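Local coordinates for protein putative hexose oxidase (PDB 5AWV) that probably acts as an FAD-dependent hexose oxidase on the sugar of glycopeptide antibiotics such as teicoplanin, which it holds here in complex, at residues D391-G396 against L442-K447; K425-T430 against I471-S476; D451-A454 against V459-P462. All coordinates share one frame; numbering follows the deposited sequence.

Contact 1: D391-G396 against L442-K447; sequences DGIDYG and LTWVRK. With T55 (8-methylnonanoic acid), chain Z.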
loop_
_atom_site.group_PDB
_atom_site.type_symbol
_atom_site.label_atom_id
_atom_site.label_comp_id
_atom_site.label_asym_id
_atom_site.label_seq_id
_atom_site.Cartn_x
_atom_site.Cartn_y
_atom_site.Cartn_z
ATOM N N ASP A 391 -24.460 -16.765 8.778
ATOM C CA ASP A 391 -25.138 -16.378 10.001
ATOM C C ASP A 391 -24.082 -16.049 11.054
ATOM O O ASP A 391 -23.135 -16.791 11.246
ATOM C CB ASP A 391 -26.058 -17.503 10.496
ATOM C CG ASP A 391 -27.352 -17.630 9.642
ATOM O OD1 ASP A 391 -27.763 -16.623 9.002
ATOM O OD2 ASP A 391 -27.963 -18.733 9.618
ATOM N N GLY A 392 -24.258 -14.909 11.674
ATOM C CA GLY A 392 -23.342 -14.414 12.695
ATOM C C GLY A 392 -22.176 -13.611 12.130
ATOM O O GLY A 392 -21.394 -13.064 12.884
ATOM N N ILE A 393 -22.092 -13.490 10.814
ATOM C CA ILE A 393 -20.975 -12.793 10.180
ATOM C C ILE A 393 -21.374 -11.385 9.959
ATOM O O ILE A 393 -22.350 -11.135 9.239
ATOM C CB ILE A 393 -20.594 -13.439 8.838
ATOM C CG1 ILE A 393 -20.374 -14.918 9.044
ATOM C CG2 ILE A 393 -19.412 -12.664 8.209
ATOM C CD1 ILE A 393 -19.308 -15.202 10.122
ATOM N N ASP A 394 -20.675 -10.447 10.606
ATOM C CA ASP A 394 -20.937 -9.042 10.446
ATOM C C ASP A 394 -20.756 -8.520 9.023
ATOM O O ASP A 394 -21.622 -7.811 8.491
ATOM C CB ASP A 394 -20.056 -8.191 11.384
ATOM C CG ASP A 394 -20.377 -8.386 12.888
ATOM O OD1 ASP A 394 -21.395 -9.012 13.201
ATOM O OD2 ASP A 394 -19.574 -7.931 13.734
ATOM N N TYR A 395 -19.590 -8.797 8.425
ATOM C CA TYR A 395 -19.351 -8.491 6.992
ATOM C C TYR A 395 -18.524 -9.571 6.429
ATOM O O TYR A 395 -17.593 -10.024 7.082
ATOM C CB TYR A 395 -18.603 -7.172 6.786
ATOM C CG TYR A 395 -18.305 -6.873 5.314
ATOM C CD1 TYR A 395 -19.333 -6.526 4.438
ATOM C CD2 TYR A 395 -16.990 -6.879 4.812
ATOM C CE1 TYR A 395 -19.103 -6.268 3.092
ATOM C CE2 TYR A 395 -16.724 -6.581 3.477
ATOM C CZ TYR A 395 -17.759 -6.312 2.614
ATOM O OH TYR A 395 -17.513 -6.012 1.312
ATOM N N GLY A 396 -18.965 -10.086 5.282
ATOM C CA GLY A 396 -18.239 -11.062 4.564
ATOM C C GLY A 396 -18.422 -10.746 3.097
ATOM O O GLY A 396 -19.540 -10.336 2.666
ATOM N N LEU A 442 -13.058 -15.696 11.415
ATOM C CA LEU A 442 -11.932 -16.405 10.871
ATOM C C LEU A 442 -12.368 -17.723 10.306
ATOM O O LEU A 442 -11.936 -18.118 9.239
ATOM C CB LEU A 442 -10.831 -16.613 11.907
ATOM C CG LEU A 442 -10.126 -15.320 12.419
ATOM C CD1 LEU A 442 -8.947 -15.646 13.323
ATOM C CD2 LEU A 442 -9.630 -14.403 11.313
ATOM N N THR A 443 -13.203 -18.441 11.039
ATOM C CA THR A 443 -13.682 -19.722 10.570
ATOM C C THR A 443 -14.382 -19.651 9.216
ATOM O O THR A 443 -14.135 -20.474 8.342
ATOM C CB THR A 443 -14.606 -20.385 11.645
ATOM O OG1 THR A 443 -13.796 -20.711 12.796
ATOM C CG2 THR A 443 -15.222 -21.645 11.102
ATOM N N TRP A 444 -15.257 -18.676 9.102
ATOM C CA TRP A 444 -16.074 -18.467 7.917
ATOM C C TRP A 444 -15.192 -18.136 6.690
ATOM O O TRP A 444 -15.296 -18.724 5.653
ATOM C CB TRP A 444 -17.074 -17.362 8.226
ATOM C CG TRP A 444 -17.927 -17.121 7.024
ATOM C CD1 TRP A 444 -18.991 -17.857 6.634
ATOM C CD2 TRP A 444 -17.690 -16.147 5.968
ATOM N NE1 TRP A 444 -19.491 -17.392 5.418
ATOM C CE2 TRP A 444 -18.733 -16.325 4.997
ATOM C CE3 TRP A 444 -16.760 -15.104 5.789
ATOM C CZ2 TRP A 444 -18.809 -15.562 3.796
ATOM C CZ3 TRP A 444 -16.863 -14.294 4.618
ATOM C CH2 TRP A 444 -17.881 -14.544 3.634
ATOM N N VAL A 445 -14.289 -17.170 6.828
ATOM C CA VAL A 445 -13.470 -16.767 5.649
ATOM C C VAL A 445 -12.502 -17.879 5.238
ATOM O O VAL A 445 -12.282 -18.116 4.024
ATOM C CB VAL A 445 -12.790 -15.401 5.948
ATOM C CG1 VAL A 445 -11.550 -15.561 6.825
ATOM C CG2 VAL A 445 -12.461 -14.690 4.675
ATOM N N ARG A 446 -11.961 -18.616 6.232
ATOM C CA ARG A 446 -11.094 -19.713 5.973
ATOM C C ARG A 446 -11.822 -20.862 5.297
ATOM O O ARG A 446 -11.264 -21.505 4.411
ATOM C CB ARG A 446 -10.331 -20.213 7.207
ATOM C CG ARG A 446 -9.349 -19.203 7.726
ATOM C CD ARG A 446 -8.907 -19.516 9.136
ATOM N NE ARG A 446 -7.736 -18.705 9.459
ATOM C CZ ARG A 446 -7.300 -18.455 10.684
ATOM N NH1 ARG A 446 -7.907 -18.971 11.750
ATOM N NH2 ARG A 446 -6.225 -17.706 10.839
ATOM N N LYS A 447 -13.089 -21.072 5.644
ATOM C CA LYS A 447 -13.848 -22.143 4.961
ATOM C C LYS A 447 -14.096 -21.693 3.511
ATOM O O LYS A 447 -13.950 -22.482 2.629
ATOM C CB LYS A 447 -15.182 -22.493 5.703
ATOM C CG LYS A 447 -15.971 -23.608 5.067
ATOM C CD LYS A 447 -17.328 -23.836 5.769
ATOM C CE LYS A 447 -18.066 -24.967 5.026
ATOM N NZ LYS A 447 -18.777 -24.402 3.830
HETATM C CAD T55 Z . -18.108 -5.927 10.039
HETATM C CAE T55 Z . -17.686 -4.513 10.349
HETATM C CAG T55 Z . -17.224 -3.801 9.079
HETATM C CAH T55 Z . -15.927 -4.436 8.565
HETATM C CAI T55 Z . -15.556 -3.895 7.189
HETATM C CAJ T55 Z . -14.248 -4.520 6.697
HETATM C CAK T55 Z . -13.690 -3.638 5.605
HETATM C CAL T55 Z . -12.269 -4.053 5.188
HETATM C CAF T55 Z . -18.870 -3.797 10.961
HETATM C C T55 Z . -11.855 -3.187 3.989
HETATM O O T55 Z . -12.583 -2.279 3.530
#

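Contact 2: K425-T430 against I471-S476; sequences KVNYIT and INYPDS. With N1L (2-amino-2-deoxy-beta-D-glucopyranuronic acid), chain B; FAD (flavin-adenine dinucleotide), chain M.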
loop_
_atom_site.group_PDB
_atom_site.type_symbol
_atom_site.label_atom_id
_atom_site.label_comp_id
_atom_site.label_asym_id
_atom_site.label_seq_id
_atom_site.Cartn_x
_atom_site.Cartn_y
_atom_site.Cartn_z
ATOM N N LYS A 425 -7.665 -9.706 -9.496
ATOM C CA LYS A 425 -7.206 -10.086 -8.225
ATOM C C LYS A 425 -8.479 -10.444 -7.475
ATOM O O LYS A 425 -9.521 -9.752 -7.604
ATOM C CB LYS A 425 -6.435 -9.011 -7.495
ATOM C CG LYS A 425 -5.176 -8.453 -8.263
ATOM C CD LYS A 425 -4.115 -7.986 -7.237
ATOM C CE LYS A 425 -3.003 -7.223 -8.012
ATOM N NZ LYS A 425 -1.793 -7.098 -7.175
ATOM N N VAL A 426 -8.411 -11.464 -6.686
ATOM C CA VAL A 426 -9.637 -11.827 -5.894
ATOM C C VAL A 426 -9.355 -11.761 -4.418
ATOM O O VAL A 426 -8.432 -12.451 -3.930
ATOM C CB VAL A 426 -10.307 -13.155 -6.405
ATOM C CG1 VAL A 426 -9.377 -14.309 -6.458
ATOM C CG2 VAL A 426 -11.470 -13.593 -5.459
ATOM N N ASN A 427 -10.207 -11.060 -3.673
ATOM C CA ASN A 427 -10.113 -10.984 -2.268
ATOM C C ASN A 427 -11.311 -11.625 -1.564
ATOM O O ASN A 427 -12.459 -11.554 -2.034
ATOM C CB ASN A 427 -9.967 -9.529 -1.790
ATOM C CG ASN A 427 -8.567 -8.962 -2.067
ATOM O OD1 ASN A 427 -7.680 -9.678 -2.490
ATOM N ND2 ASN A 427 -8.396 -7.693 -1.849
ATOM N N TYR A 428 -11.000 -12.251 -0.466
ATOM C CA TYR A 428 -11.931 -12.960 0.436
ATOM C C TYR A 428 -11.827 -12.316 1.781
ATOM O O TYR A 428 -10.819 -12.456 2.493
ATOM C CB TYR A 428 -11.599 -14.470 0.421
ATOM C CG TYR A 428 -11.488 -15.120 -0.963
ATOM C CD1 TYR A 428 -10.289 -15.123 -1.644
ATOM C CD2 TYR A 428 -12.581 -15.730 -1.603
ATOM C CE1 TYR A 428 -10.136 -15.723 -2.855
ATOM C CE2 TYR A 428 -12.431 -16.325 -2.836
ATOM C CZ TYR A 428 -11.209 -16.318 -3.461
ATOM O OH TYR A 428 -11.076 -16.870 -4.701
ATOM N N ILE A 429 -12.879 -11.579 2.167
ATOM C CA ILE A 429 -12.862 -10.578 3.215
ATOM C C ILE A 429 -13.874 -10.847 4.304
ATOM O O ILE A 429 -14.980 -11.239 4.008
ATOM C CB ILE A 429 -13.183 -9.195 2.662
ATOM C CG1 ILE A 429 -12.199 -8.828 1.547
ATOM C CG2 ILE A 429 -13.053 -8.075 3.717
ATOM C CD1 ILE A 429 -12.729 -7.763 0.642
ATOM N N THR A 430 -13.464 -10.723 5.555
ATOM C CA THR A 430 -14.471 -10.620 6.641
ATOM C C THR A 430 -13.983 -9.619 7.650
ATOM O O THR A 430 -12.783 -9.416 7.840
ATOM C CB THR A 430 -14.726 -12.048 7.268
ATOM O OG1 THR A 430 -15.802 -11.984 8.240
ATOM C CG2 THR A 430 -13.480 -12.584 7.995
ATOM N N ILE A 471 1.736 -10.017 -2.408
ATOM C CA ILE A 471 2.425 -9.749 -1.086
ATOM C C ILE A 471 1.969 -8.510 -0.357
ATOM O O ILE A 471 2.097 -8.474 0.812
ATOM C CB ILE A 471 4.000 -9.755 -1.258
ATOM C CG1 ILE A 471 4.747 -9.848 0.072
ATOM C CG2 ILE A 471 4.469 -8.536 -1.970
ATOM C CD1 ILE A 471 4.556 -11.178 0.804
ATOM N N ASN A 472 1.329 -7.556 -1.050
ATOM C CA ASN A 472 0.688 -6.440 -0.320
ATOM C C ASN A 472 -0.611 -6.750 0.352
ATOM O O ASN A 472 -1.111 -5.923 1.166
ATOM C CB ASN A 472 0.551 -5.181 -1.205
ATOM C CG ASN A 472 1.650 -4.165 -1.004
ATOM O OD1 ASN A 472 2.281 -4.096 0.044
ATOM N ND2 ASN A 472 1.864 -3.349 -2.018
ATOM N N TYR A 473 -1.132 -7.940 0.040
ATOM C CA TYR A 473 -2.221 -8.559 0.822
ATOM C C TYR A 473 -1.760 -9.785 1.605
ATOM O O TYR A 473 -2.250 -10.931 1.410
ATOM C CB TYR A 473 -3.312 -8.999 -0.147
ATOM C CG TYR A 473 -3.976 -7.977 -0.976
ATOM C CD1 TYR A 473 -3.955 -6.609 -0.685
ATOM C CD2 TYR A 473 -4.596 -8.404 -2.194
ATOM C CE1 TYR A 473 -4.569 -5.686 -1.533
ATOM C CE2 TYR A 473 -5.258 -7.484 -3.043
ATOM C CZ TYR A 473 -5.266 -6.128 -2.712
ATOM O OH TYR A 473 -5.956 -5.224 -3.620
ATOM N N PRO A 474 -0.770 -9.580 2.456
ATOM C CA PRO A 474 -0.193 -10.737 3.148
ATOM C C PRO A 474 -1.222 -11.486 4.029
ATOM O O PRO A 474 -2.071 -10.882 4.658
ATOM C CB PRO A 474 0.880 -10.154 4.000
ATOM C CG PRO A 474 0.353 -8.773 4.304
ATOM C CD PRO A 474 -0.324 -8.318 3.041
ATOM N N ASP A 475 -1.061 -12.772 4.054
ATOM C CA ASP A 475 -1.939 -13.705 4.809
ATOM C C ASP A 475 -1.065 -14.866 5.386
ATOM O O ASP A 475 -0.667 -15.753 4.643
ATOM C CB ASP A 475 -2.926 -14.274 3.854
ATOM C CG ASP A 475 -3.860 -15.337 4.504
ATOM O OD1 ASP A 475 -3.879 -15.491 5.760
ATOM O OD2 ASP A 475 -4.603 -15.955 3.699
ATOM N N SER A 476 -0.770 -14.796 6.699
ATOM C CA SER A 476 -0.038 -15.817 7.452
ATOM C C SER A 476 -0.605 -17.215 7.364
ATOM O O SER A 476 0.152 -18.149 7.543
ATOM C CB SER A 476 -0.008 -15.435 8.943
ATOM O OG SER A 476 0.912 -14.366 8.916
HETATM C C1 N1L B . -9.995 -2.153 1.453
HETATM C C2 N1L B . -10.322 -3.605 2.079
HETATM C C3 N1L B . -9.133 -4.581 1.982
HETATM C C4 N1L B . -8.729 -4.654 0.524
HETATM C C5 N1L B . -8.183 -3.270 0.081
HETATM C C6 N1L B . -7.613 -3.277 -1.362
HETATM N N2 N1L B . -10.748 -3.556 3.476
HETATM O O3 N1L B . -9.523 -5.968 2.422
HETATM O O4 N1L B . -7.725 -5.765 0.286
HETATM O O5 N1L B . -9.288 -2.282 0.111
HETATM O O6B N1L B . -8.565 -2.994 -2.381
HETATM O O6A N1L B . -7.166 -4.527 -1.708
HETATM P PA FAD M . 2.771 -0.482 7.107
HETATM O O1A FAD M . 1.836 -1.302 7.971
HETATM O O2A FAD M . 3.349 0.765 7.595
HETATM O O5B FAD M . 3.928 -1.396 6.534
HETATM C C5B FAD M . 3.690 -2.692 5.886
HETATM C C4B FAD M . 4.943 -3.510 5.907
HETATM O O4B FAD M . 6.029 -2.905 5.195
HETATM C C3B FAD M . 5.512 -3.844 7.295
HETATM O O3B FAD M . 6.232 -5.100 7.355
HETATM C C2B FAD M . 6.426 -2.670 7.462
HETATM O O2B FAD M . 7.368 -2.930 8.450
HETATM C C1B FAD M . 7.010 -2.483 6.101
HETATM N N9A FAD M . 7.437 -1.120 5.890
HETATM C C8A FAD M . 6.763 0.030 6.019
HETATM N N7A FAD M . 7.505 1.096 5.645
HETATM C C5A FAD M . 8.681 0.634 5.243
HETATM C C6A FAD M . 9.951 1.241 4.790
HETATM N N6A FAD M . 10.015 2.566 4.703
HETATM N N1A FAD M . 10.965 0.387 4.459
HETATM C C2A FAD M . 10.846 -0.966 4.596
HETATM N N3A FAD M . 9.727 -1.597 5.047
HETATM C C4A FAD M . 8.669 -0.819 5.417
HETATM N N1 FAD M . -2.874 -2.328 -1.976
HETATM C C2 FAD M . -2.973 -2.168 -3.329
HETATM O O2 FAD M . -2.013 -2.515 -4.055
HETATM N N3 FAD M . -4.051 -1.624 -3.914
HETATM C C4 FAD M . -5.054 -1.076 -3.196
HETATM O O4 FAD M . -6.034 -0.531 -3.751
HETATM C C4X FAD M . -5.003 -1.172 -1.731
HETATM N N5 FAD M . -5.986 -0.647 -0.918
HETATM C C5X FAD M . -5.894 -0.648 0.448
HETATM C C6 FAD M . -6.911 -0.022 1.199
HETATM C C7 FAD M . -6.784 -0.162 2.607
HETATM C C7M FAD M . -7.884 0.461 3.504
HETATM C C8 FAD M . -5.606 -0.840 3.279
HETATM C C8M FAD M . -5.370 -0.730 4.766
HETATM C C9 FAD M . -4.597 -1.382 2.453
HETATM C C9A FAD M . -4.712 -1.338 1.094
HETATM N N10 FAD M . -3.735 -1.895 0.226
HETATM C C10 FAD M . -3.822 -1.808 -1.154
HETATM C "C1'" FAD M . -2.556 -2.635 0.786
HETATM C "C2'" FAD M . -1.345 -1.790 0.920
HETATM O "O2'" FAD M . -0.774 -1.710 -0.372
HETATM C "C3'" FAD M . -0.452 -2.572 1.809
HETATM O "O3'" FAD M . -1.183 -2.747 3.025
HETATM C "C4'" FAD M . 0.868 -1.795 2.067
HETATM O "O4'" FAD M . 1.839 -2.756 2.488
HETATM C "C5'" FAD M . 0.635 -0.802 3.178
HETATM O "O5'" FAD M . 1.800 0.026 3.360
HETATM P P FAD M . 1.893 0.933 4.638
HETATM O O1P FAD M . 3.092 1.747 4.579
HETATM O O2P FAD M . 0.631 1.706 4.904
HETATM O O3P FAD M . 1.878 -0.203 5.766
#

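Contact 3: D451-A454 against V459-P462; sequences DVYA and VPVP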
loop_
_atom_site.group_PDB
_atom_site.type_symbol
_atom_site.label_atom_id
_atom_site.label_comp_id
_atom_site.label_asym_id
_atom_site.label_seq_id
_atom_site.Cartn_x
_atom_site.Cartn_y
_atom_site.Cartn_z
ATOM N N ASP A 451 -12.667 -23.829 0.489
ATOM C CA ASP A 451 -13.660 -24.502 -0.424
ATOM C C ASP A 451 -13.365 -24.079 -1.850
ATOM O O ASP A 451 -13.301 -24.911 -2.810
ATOM C CB ASP A 451 -15.085 -24.138 -0.087
ATOM C CG ASP A 451 -15.591 -24.790 1.219
ATOM O OD1 ASP A 451 -14.906 -25.627 1.825
ATOM O OD2 ASP A 451 -16.660 -24.404 1.659
ATOM N N VAL A 452 -13.150 -22.788 -2.024
ATOM C CA VAL A 452 -12.808 -22.306 -3.366
ATOM C C VAL A 452 -11.582 -23.002 -3.921
ATOM O O VAL A 452 -11.600 -23.445 -5.058
ATOM C CB VAL A 452 -12.650 -20.759 -3.367
ATOM C CG1 VAL A 452 -12.067 -20.248 -4.665
ATOM C CG2 VAL A 452 -13.965 -20.123 -3.114
ATOM N N TYR A 453 -10.545 -23.150 -3.081
ATOM C CA TYR A 453 -9.271 -23.697 -3.501
ATOM C C TYR A 453 -9.114 -25.177 -3.105
ATOM O O TYR A 453 -7.989 -25.691 -3.075
ATOM C CB TYR A 453 -8.086 -22.820 -3.022
ATOM C CG TYR A 453 -8.161 -21.407 -3.643
ATOM C CD1 TYR A 453 -8.013 -21.209 -5.027
ATOM C CD2 TYR A 453 -8.447 -20.309 -2.861
ATOM C CE1 TYR A 453 -8.109 -19.939 -5.590
ATOM C CE2 TYR A 453 -8.597 -19.060 -3.453
ATOM C CZ TYR A 453 -8.401 -18.901 -4.776
ATOM O OH TYR A 453 -8.556 -17.621 -5.298
ATOM N N ALA A 454 -10.242 -25.902 -3.020
ATOM C CA ALA A 454 -10.224 -27.279 -2.474
ATOM C C ALA A 454 -9.440 -28.273 -3.312
ATOM O O ALA A 454 -8.778 -29.178 -2.772
ATOM C CB ALA A 454 -11.642 -27.794 -2.149
ATOM N N VAL A 459 -5.399 -23.469 -1.267
ATOM C CA VAL A 459 -4.720 -22.251 -1.609
ATOM C C VAL A 459 -4.598 -22.103 -3.063
ATOM O O VAL A 459 -4.690 -23.092 -3.788
ATOM C CB VAL A 459 -3.274 -22.157 -0.970
ATOM C CG1 VAL A 459 -3.338 -22.247 0.555
ATOM C CG2 VAL A 459 -2.330 -23.188 -1.534
ATOM N N PRO A 460 -4.344 -20.847 -3.524
ATOM C CA PRO A 460 -4.335 -20.596 -4.983
ATOM C C PRO A 460 -3.002 -20.976 -5.649
ATOM O O PRO A 460 -2.316 -20.135 -6.175
ATOM C CB PRO A 460 -4.639 -19.058 -5.072
ATOM C CG PRO A 460 -4.028 -18.527 -3.830
ATOM C CD PRO A 460 -4.473 -19.583 -2.791
ATOM N N VAL A 461 -2.686 -22.271 -5.674
ATOM C CA VAL A 461 -1.515 -22.773 -6.317
ATOM C C VAL A 461 -1.568 -22.329 -7.758
ATOM O O VAL A 461 -2.620 -22.487 -8.426
ATOM C CB VAL A 461 -1.439 -24.333 -6.294
ATOM C CG1 VAL A 461 -0.240 -24.841 -7.069
ATOM C CG2 VAL A 461 -1.351 -24.785 -4.875
ATOM N N PRO A 462 -0.450 -21.762 -8.253
ATOM C CA PRO A 462 -0.391 -21.468 -9.666
ATOM C C PRO A 462 -0.722 -22.596 -10.594
ATOM O O PRO A 462 -0.058 -23.647 -10.602
ATOM C CB PRO A 462 1.011 -20.890 -9.881
ATOM C CG PRO A 462 1.359 -20.293 -8.586
ATOM C CD PRO A 462 0.728 -21.199 -7.547
#

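Contact 1: D391-G396 against L442-K447
W444 of the 442-447 helical segment packs against I393 and G396, and these three residues, all buried, account for nearly all of a small apolar contact without hydrogen bonds. The two parts of the indole have different partners. Over the five-membered ring lies the CG1 methylene of I393, 4.1 Å from the ring centroid and 19° off the normal, a CH-pi contact made on one face. With CG1 set anti to its own carbonyl carbon (chi1 -52°), the longer branch of I393 runs toward the helix, and its CD1 methyl ends 3.6 Å from W444 CB, where the side chain leaves the backbone. The six-membered ring instead reaches G396, approaching its backbone at a slant: W444 CZ3 stands 3.5 Å from G396 CA, and W444 CH2 3.6 Å from that same G396 CA. Because G396 carries no side chain, the indole can come right down on the main chain here. W444 NE1 is hydrogen-bonded to the carbonyl O of N386, which, with the I393 and G396 contacts, should help to set the rotation of the ring system.

Between these partners the 391-396 chain bends past the lipid tail of the bound antibiotic. D394 CB comes within 3.3 Å of CAD of the 8-methylnonanoic acid and Y395 CB within 3.5 Å of this CAD atom, so the loop that carries I393 also lines the acyl pocket. D394 is hydrogen-bonded through N to H441 NE2, through O to N299 ND2 and through OD2 to A433 N. W444 joins the start of strand 395-402 to helix 438-452, which packs on the sheet over strands 424-432 and 363-371, while helix 377-387 supplies N386 and packs M387 against the indole.

Contact 2: K425-T430 against I471-S476
N427 and Y473 meet in the ligand-binding site of this PCMH-type FAD-linked oxidase, at a flavin linked covalently to H91 and C151. Here strand 424-432 of the seven-stranded antiparallel sheet faces a loop of the berberine-bridge-enzyme-like region. In the packing part of the contact, the amide of N427 stands nearly upright on one face of the Y473 phenol, N427 CG being 3.8 Å from Y473 CE2 and the two planes 74° apart. CG of N427 is anti to its carbonyl carbon (chi1 -74°), which carries the amide off the strand to the ring. K425 adds a loose touch, its CD 4.4 Å from Y473 CE2; its NZ is hydrogen-bonded to Y370 OH.

Ligand contacts share the same tyrosine. The O4 hydroxyl of the bound aminoglucuronic acid lies over the rim of one face of the Y473 ring. FAD N1 comes obliquely to Y473 CE1, 3.8 Å away. Y473 thus adjoins both the bound sugar and the flavin.

No hydrogen bond joins the two segments; the polar ends go to residues and ligands around them. The Y473 hydroxyl is hydrogen-bonded to that of Y165; its very short approach to the sugar carboxylate is doubtful. N472 ND2 binds H159 O and Y470 OH, and the ribityl hydroxyl O4' of FAD donates to N472 OD1 at 2.8 Å.

Contact 3: D451-A454 against V459-P462
This is an aromatic-proline contact where the chain comes off helix 438-452: Y453, the first residue after the helix to leave helical backbone angles, is covered by V459 and P460 of the loop that turns back on it a few residues later. All three residues are buried, and the contact contains no hydrogen bond. P460 lays its CB over one face of the Y453 phenol, 3.9 Å from the ring centroid and 22° off the normal, a CH-pi interaction displaced toward the rim, with P460 CB and Y453 CE1 3.6 Å apart. V452 CG1 stands over the centre of the opposite face, 3.8 Å above the plane, so the ring is held between the last turn of the helix and the returning loop. At the root of the side chain the fit is also close: Y453 CB is 3.3 Å from V459 N. V459 offers the ring its backbone, while its isopropyl group points away from Y453 and packs on L493 of helix 490-495. CG of Y453 lies beside its own backbone N and anti to the carbonyl carbon (chi1 -62°), which sets the ring between V452 and P460. Its hydroxyl reaches past the proline to a hydrogen bond with that of Y428 on strand 424-432, and Y449 meets the ring edge-to-face.

Two bonds tie the loop: T456 OG1 with V459 O, and V461 N to V459 O at 2.9 Å. That last bond closes an inverse gamma turn centred on P460, and it is this turn that presents the pyrrolidine ring to the tyrosine.

Overall arrangement
All three contacts are buried, but contact 2 lies about 9 Å from the centre of the chain, whereas the centres of contacts 1 and 3 stand 22 and 21 Å out. Helix 438-452 serves both outer contacts, an earlier part in contact 1 and its end in contact 3. The strand of contact 2 joins them: V426, Y428 and T430 face the helix and its exit, while K425 and N427 meet Y473, and N427 and I429 lie by the sugar. Contacts 1 and 3 rest on CH-pi and apolar packing; contact 2 packs an amide on a ring, next to polar bonds to ligands and outside residues. Contact 1 meets the antibiotic through its acyl chain; contact 3 touches no ligand.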